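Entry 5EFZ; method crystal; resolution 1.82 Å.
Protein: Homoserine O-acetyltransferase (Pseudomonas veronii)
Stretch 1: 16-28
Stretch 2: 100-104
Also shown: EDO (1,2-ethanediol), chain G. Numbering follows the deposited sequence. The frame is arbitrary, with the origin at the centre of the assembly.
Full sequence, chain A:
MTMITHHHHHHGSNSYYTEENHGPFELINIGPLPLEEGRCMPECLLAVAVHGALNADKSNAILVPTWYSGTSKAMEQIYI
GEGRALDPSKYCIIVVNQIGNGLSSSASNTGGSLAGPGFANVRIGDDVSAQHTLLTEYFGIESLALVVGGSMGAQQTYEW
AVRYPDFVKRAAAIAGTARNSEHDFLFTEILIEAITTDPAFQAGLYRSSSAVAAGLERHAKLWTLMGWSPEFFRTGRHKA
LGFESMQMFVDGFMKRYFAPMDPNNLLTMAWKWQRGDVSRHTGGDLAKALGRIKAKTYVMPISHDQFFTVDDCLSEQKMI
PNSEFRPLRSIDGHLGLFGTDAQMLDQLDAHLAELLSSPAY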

# COMPACT_ATOMS: atom_id res chain seq x y z
N TYR A 16 -2.14 -9.39 28.20
CA TYR A 16 -3.06 -8.77 27.25
C TYR A 16 -4.27 -9.67 27.01
O TYR A 16 -5.42 -9.20 26.89
N TYR A 17 -4.03 -10.98 26.94
CA TYR A 17 -5.07 -11.91 26.49
C TYR A 17 -5.88 -12.49 27.65
O TYR A 17 -5.85 -13.70 27.89
N THR A 18 -6.59 -11.62 28.35
CA THR A 18 -7.29 -11.99 29.57
C THR A 18 -8.77 -11.69 29.47
O THR A 18 -9.21 -10.96 28.58
N GLU A 19 -9.52 -12.24 30.42
CA GLU A 19 -10.94 -11.95 30.55
C GLU A 19 -11.18 -10.49 30.92
O GLU A 19 -12.18 -9.88 30.52
N GLU A 20 -10.23 -9.93 31.66
CA GLU A 20 -10.33 -8.54 32.09
C GLU A 20 -10.33 -7.61 30.88
O GLU A 20 -11.05 -6.60 30.86
N ASN A 21 -9.54 -7.96 29.87
CA ASN A 21 -9.46 -7.15 28.66
C ASN A 21 -10.46 -7.50 27.58
O ASN A 21 -10.89 -6.62 26.84
N HIS A 22 -10.83 -8.78 27.46
CA HIS A 22 -11.61 -9.20 26.29
C HIS A 22 -12.91 -9.90 26.60
O HIS A 22 -13.62 -10.31 25.68
N GLY A 23 -13.20 -10.06 27.88
CA GLY A 23 -14.34 -10.83 28.29
C GLY A 23 -15.58 -9.97 28.44
O GLY A 23 -15.53 -8.75 28.22
N PRO A 24 -16.69 -10.59 28.85
CA PRO A 24 -16.73 -12.01 29.20
C PRO A 24 -16.73 -12.96 27.99
O PRO A 24 -17.25 -12.64 26.92
N PHE A 25 -16.08 -14.11 28.16
CA PHE A 25 -16.14 -15.18 27.17
C PHE A 25 -16.01 -16.50 27.92
O PHE A 25 -15.50 -16.54 29.03
N GLU A 26 -16.45 -17.59 27.30
CA GLU A 26 -16.31 -18.91 27.90
C GLU A 26 -15.32 -19.74 27.09
O GLU A 26 -15.29 -19.63 25.87
N LEU A 27 -14.52 -20.56 27.77
CA LEU A 27 -13.59 -21.46 27.05
C LEU A 27 -14.26 -22.79 26.90
O LEU A 27 -14.55 -23.46 27.90
N ILE A 28 -14.51 -23.19 25.66
CA ILE A 28 -15.17 -24.48 25.44
C ILE A 28 -14.22 -25.47 24.79
O ILE A 28 -13.68 -25.21 23.71
N GLY A 100 -5.50 -19.48 17.53
CA GLY A 100 -4.28 -18.73 17.31
C GLY A 100 -4.36 -17.28 17.76
O GLY A 100 -3.34 -16.58 17.74
N ASN A 101 -5.54 -16.81 18.17
CA ASN A 101 -5.68 -15.38 18.46
C ASN A 101 -5.36 -14.99 19.90
O ASN A 101 -5.54 -13.82 20.28
N GLY A 102 -4.89 -15.96 20.70
CA GLY A 102 -4.52 -15.72 22.10
C GLY A 102 -5.59 -16.01 23.13
O GLY A 102 -5.28 -16.17 24.33
N LEU A 103 -6.86 -16.08 22.70
CA LEU A 103 -7.96 -16.44 23.60
C LEU A 103 -8.34 -17.91 23.41
O LEU A 103 -8.35 -18.69 24.37
N SER A 104 -8.65 -18.29 22.18
CA SER A 104 -8.76 -19.70 21.84
C SER A 104 -7.35 -20.32 21.90
O SER A 104 -6.36 -19.61 22.05

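What sits at the centre of this contact? Leu 103, which has the largest covered area of any residue here. Its CA-to-CB bond points sideways, but the m, t rotamer (chi1 -64°, chi2 -173°) carries the branched end toward stretch 1. Leu 103 CD1 lies 3.7 Å from His 22 CB and 3.9 Å from Phe 25 CE2, while Leu 103 CD2 lies 4.0 Å from Tyr 17 CB. Tyr 17, His 22 and Phe 25 all point toward the second stretch, with chi1 in m, m and p respectively. The Leu 27 CA-to-CB bond points sideways, but its m, m rotamer brings the end nearer, with Leu 27 CD1 packed 3.5 Å from Leu 103 O.

Why does Tyr 17 lie so close to the backbone of stretch 2? With chi1 at -63° (m) and chi2 at -79°, its ring places one face over Gly 102, whose CA is 4.0 Å from the ring centroid of Tyr 17 in a CH-pi contact. Glycine makes this possible: a CB on Gly 102 would come within 2.3 Å of Tyr 17 CD1. Tyr 17 CE1 also approaches Asn 101 O at 3.2 Å.

Which hydrogen bonds lie within each stretch, given that none links them directly? Asn 101, its chi1 of 91° between wells, accepts at OD1 from Leu 103 N (2.9 Å) and Ser 104 N (3.2 Å). In stretch 1, His 22 NE2 donates weakly to Tyr 16 O (3.0 Å), Asn 21 ND2 donates to the same Tyr 16 O (2.9 Å), and Thr 18, chi1 p, caps the helix by accepting from Asn 21 N at OG1 (3.2 Å).

Does anything polar bridge the two stretches? An ethanediol, probably from the crystallisation liquor, donates from O2 to Leu 103 O (2.6 Å) and, weakly, from O1 to Tyr 17 O (3.0 Å). Its O1 lies at the edge of the Phe 25 ring.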

# COMPACT_ATOMS: atom_id res chain seq x y z
CB TYR A 16 -2.35 -8.47 25.91
CG TYR A 16 -3.30 -7.93 24.85
CD1 TYR A 16 -3.82 -6.64 24.96
CD2 TYR A 16 -3.69 -8.70 23.74
CE1 TYR A 16 -4.70 -6.12 24.01
CE2 TYR A 16 -4.57 -8.18 22.78
CZ TYR A 16 -5.05 -6.88 22.93
OH TYR A 16 -5.92 -6.34 22.00
CB TYR A 17 -4.44 -13.04 25.68
CG TYR A 17 -3.74 -12.58 24.41
CD1 TYR A 17 -4.49 -12.28 23.28
CD2 TYR A 17 -2.34 -12.42 24.35
CE1 TYR A 17 -3.87 -11.85 22.09
CE2 TYR A 17 -1.71 -11.99 23.17
CZ TYR A 17 -2.48 -11.70 22.06
OH TYR A 17 -1.91 -11.28 20.89
CB THR A 18 -6.75 -11.24 30.77
OG1 THR A 18 -7.03 -9.84 30.59
CG2 THR A 18 -5.23 -11.47 30.90
CB GLU A 19 -11.57 -12.86 31.60
CG GLU A 19 -12.18 -14.10 31.00
CD GLU A 19 -13.68 -13.99 30.92
OE1 GLU A 19 -14.17 -12.86 30.73
OE2 GLU A 19 -14.38 -15.02 31.05
CB GLU A 20 -9.16 -8.19 33.02
CG GLU A 20 -9.16 -6.76 33.58
CD GLU A 20 -10.30 -6.45 34.55
OE1 GLU A 20 -11.00 -7.39 35.01
OE2 GLU A 20 -10.50 -5.26 34.88
CB ASN A 21 -8.06 -7.24 28.05
CG ASN A 21 -7.03 -6.50 28.85
OD1 ASN A 21 -7.35 -5.59 29.61
ND2 ASN A 21 -5.76 -6.89 28.68
CB HIS A 22 -10.78 -10.12 25.41
CG HIS A 22 -9.49 -9.51 24.98
ND1 HIS A 22 -9.40 -8.66 23.89
CD2 HIS A 22 -8.24 -9.61 25.49
CE1 HIS A 22 -8.14 -8.27 23.76
NE2 HIS A 22 -7.42 -8.83 24.71
CB PRO A 24 -18.04 -12.12 29.99
CG PRO A 24 -18.87 -11.02 29.50
CD PRO A 24 -17.91 -9.88 29.28
CB PHE A 25 -15.06 -15.05 26.09
CG PHE A 25 -13.64 -15.10 26.62
CD1 PHE A 25 -13.05 -16.32 26.95
CD2 PHE A 25 -12.89 -13.94 26.76
CE1 PHE A 25 -11.75 -16.38 27.42
CE2 PHE A 25 -11.60 -13.98 27.23
CZ PHE A 25 -11.02 -15.20 27.57
CB GLU A 26 -17.66 -19.62 27.94
CG GLU A 26 -18.03 -20.12 29.32
CD GLU A 26 -19.35 -20.87 29.30
OE1 GLU A 26 -20.19 -20.57 28.42
OE2 GLU A 26 -19.54 -21.76 30.17
CB LEU A 27 -12.27 -21.66 27.80
CG LEU A 27 -11.10 -20.72 27.63
CD1 LEU A 27 -10.95 -20.25 26.19
CD2 LEU A 27 -11.26 -19.56 28.58
CB ILE A 28 -16.42 -24.31 24.57
CG1 ILE A 28 -17.43 -23.43 25.31
CG2 ILE A 28 -17.01 -25.69 24.27
CD1 ILE A 28 -18.52 -22.88 24.46
CB ASN A 101 -7.11 -14.89 18.10
CG ASN A 101 -8.11 -15.00 19.27
OD1 ASN A 101 -8.10 -15.95 20.07
ND2 ASN A 101 -9.02 -14.02 19.34
CB LEU A 103 -9.18 -15.54 23.38
CG LEU A 103 -8.95 -14.05 23.72
CD1 LEU A 103 -10.25 -13.30 23.63
CD2 LEU A 103 -8.29 -13.88 25.09
CB SER A 104 -9.37 -19.88 20.44
OG SER A 104 -10.72 -19.42 20.42
C1 EDO G . -6.02 -16.77 27.75
O1 EDO G . -7.29 -16.32 28.24
C2 EDO G . -6.07 -18.26 27.46
O2 EDO G . -7.31 -18.56 26.78